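Local coordinates for Alpha/beta hydrolase fold protein (Chitinophaga pinensis, PDB 4PW0) that is probably a hydrolase of the alpha/beta hydrolase fold, using a serine nucleophile to cleave a substrate not yet identified, at residues F109-F114 with T205-W210. Numbering follows the deposited sequence.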
loop_
_atom_site.group_PDB
_atom_site.type_symbol
_atom_site.label_atom_id
_atom_site.label_comp_id
_atom_site.label_asym_id
_atom_site.label_seq_id
_atom_site.Cartn_x
_atom_site.Cartn_y
_atom_site.Cartn_z
ATOM N N PHE A 109 -6.995 -13.868 6.696
ATOM C CA PHE A 109 -7.322 -12.764 7.597
ATOM C C PHE A 109 -7.202 -13.246 9.040
ATOM O O PHE A 109 -7.817 -14.239 9.415
ATOM C CB PHE A 109 -8.756 -12.304 7.297
ATOM C CG PHE A 109 -9.294 -11.211 8.229
ATOM C CD1 PHE A 109 -8.485 -10.181 8.659
ATOM C CD2 PHE A 109 -10.635 -11.205 8.610
ATOM C CE1 PHE A 109 -8.977 -9.187 9.492
ATOM C CE2 PHE A 109 -11.138 -10.195 9.403
ATOM C CZ PHE A 109 -10.299 -9.185 9.855
ATOM N N SER A 110 -6.390 -12.545 9.849
ATOM C CA SER A 110 -6.287 -12.766 11.298
ATOM C C SER A 110 -5.736 -14.207 11.519
ATOM O O SER A 110 -4.665 -14.513 10.975
ATOM C CB SER A 110 -7.619 -12.472 11.949
ATOM O OG SER A 110 -7.492 -12.679 13.352
ATOM N N LEU A 111 -6.447 -15.083 12.224
ATOM C CA LEU A 111 -6.032 -16.476 12.336
ATOM C C LEU A 111 -5.683 -17.084 10.970
ATOM O O LEU A 111 -4.680 -17.797 10.818
ATOM C CB LEU A 111 -7.181 -17.243 12.970
ATOM C CG LEU A 111 -7.031 -18.750 13.003
ATOM C CD1 LEU A 111 -5.814 -19.163 13.787
ATOM C CD2 LEU A 111 -8.292 -19.362 13.610
ATOM N N GLY A 112 -6.492 -16.783 9.947
ATOM C CA GLY A 112 -6.209 -17.258 8.631
ATOM C C GLY A 112 -4.889 -16.766 8.072
ATOM O O GLY A 112 -4.244 -17.453 7.270
ATOM N N GLY A 113 -4.483 -15.559 8.482
ATOM C CA GLY A 113 -3.189 -15.041 8.105
ATOM C C GLY A 113 -2.028 -15.795 8.734
ATOM O O GLY A 113 -0.908 -15.773 8.189
ATOM N N PHE A 114 -2.243 -16.424 9.880
ATOM C CA PHE A 114 -1.220 -17.308 10.457
ATOM C C PHE A 114 -1.143 -18.614 9.642
ATOM O O PHE A 114 -0.044 -19.085 9.263
ATOM C CB PHE A 114 -1.573 -17.732 11.885
ATOM C CG PHE A 114 -1.785 -16.626 12.874
ATOM C CD1 PHE A 114 -1.343 -15.327 12.671
ATOM C CD2 PHE A 114 -2.443 -16.904 14.045
ATOM C CE1 PHE A 114 -1.597 -14.325 13.607
ATOM C CE2 PHE A 114 -2.668 -15.933 14.989
ATOM C CZ PHE A 114 -2.247 -14.645 14.805
ATOM N N THR A 205 -6.987 -20.793 21.890
ATOM C CA THR A 205 -5.754 -21.463 22.259
ATOM C C THR A 205 -4.684 -21.331 21.154
ATOM O O THR A 205 -3.522 -20.984 21.404
ATOM C CB THR A 205 -6.015 -22.958 22.559
ATOM O OG1 THR A 205 -7.028 -23.040 23.555
ATOM C CG2 THR A 205 -4.754 -23.632 23.063
ATOM N N ALA A 206 -5.099 -21.597 19.910
ATOM C CA ALA A 206 -4.207 -21.575 18.772
ATOM C C ALA A 206 -3.604 -20.173 18.553
ATOM O O ALA A 206 -2.388 -20.048 18.251
ATOM C CB ALA A 206 -4.913 -22.058 17.524
ATOM N N ILE A 207 -4.431 -19.144 18.695
ATOM C CA ILE A 207 -3.968 -17.794 18.448
ATOM C C ILE A 207 -2.977 -17.373 19.528
ATOM O O ILE A 207 -1.910 -16.798 19.251
ATOM C CB ILE A 207 -5.150 -16.835 18.394
ATOM C CG1 ILE A 207 -5.969 -17.084 17.141
ATOM C CG2 ILE A 207 -4.709 -15.388 18.455
ATOM C CD1 ILE A 207 -7.359 -16.500 17.207
ATOM N N THR A 208 -3.299 -17.681 20.769
ATOM C CA THR A 208 -2.396 -17.340 21.871
ATOM C C THR A 208 -1.049 -18.034 21.696
ATOM O O THR A 208 0.016 -17.405 21.865
ATOM C CB THR A 208 -3.061 -17.724 23.226
ATOM O OG1 THR A 208 -4.341 -17.063 23.348
ATOM C CG2 THR A 208 -2.178 -17.278 24.393
ATOM N N ASN A 209 -1.091 -19.312 21.370
ATOM C CA ASN A 209 0.145 -20.054 21.186
ATOM C C ASN A 209 0.969 -19.706 19.966
ATOM O O ASN A 209 2.194 -19.858 19.987
ATOM C CB ASN A 209 -0.085 -21.561 21.302
ATOM C CG ASN A 209 -0.193 -22.005 22.740
ATOM O OD1 ASN A 209 0.391 -21.425 23.648
ATOM N ND2 ASN A 209 -0.967 -23.005 22.958
ATOM N N TRP A 210 0.338 -19.178 18.922
ATOM C CA TRP A 210 1.099 -18.620 17.802
ATOM C C TRP A 210 2.055 -17.560 18.340
ATOM O O TRP A 210 3.183 -17.460 17.855
ATOM C CB TRP A 210 0.137 -18.029 16.762
ATOM C CG TRP A 210 0.769 -17.461 15.536
ATOM C CD1 TRP A 210 0.983 -16.146 15.266
ATOM C CD2 TRP A 210 1.225 -18.177 14.388
ATOM N NE1 TRP A 210 1.543 -16.005 14.024
ATOM C CE2 TRP A 210 1.671 -17.227 13.451
ATOM C CE3 TRP A 210 1.294 -19.523 14.049
ATOM C CZ2 TRP A 210 2.142 -17.583 12.195
ATOM C CZ3 TRP A 210 1.766 -19.870 12.795
ATOM C CH2 TRP A 210 2.167 -18.900 11.881
#
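Phe-114 lays its ring flat over the pyrrole part of the Trp-210 indole, a face-to-face stack with centroids 3.6 Å apart and planes only 9° from parallel. The tightest approach is Phe-114 CD1 over Trp-210 NE1, at 3.3 Å. Farther along the indole, Phe-114 CB sits above the six-membered ring, 3.6 Å from its centroid, in a CH-pi contact, so phenyl and methylene together cover one indole face. The Trp-210 side chain extends with CG anti to the backbone N (chi1 -178°), which carries the indole across to the other helix. The indole NE1 also hydrogen-bonds to Ala-136 O, which helps hold the ring in this orientation. The other face of the Phe-114 ring has Ser-110 O over its rim, while Ile-207 CG2 meets the ring edge at CE2, 4.1 Å away. Beside this, Leu-111 CD1 touches Ile-207 CG1 at 3.9 Å. Cut back to an alanine, Trp-210 would probably leave one face of Phe-114 without its stacking partner and Ala-136 O without this donor. Helix 197-212 thus packs on the first turn of helix 111-122, just after Ser-110, the likely nucleophile; this strand-turn-helix, with its GxSxG sequence, is consistent with the nucleophile elbow characteristic of the alpha/beta hydrolase fold.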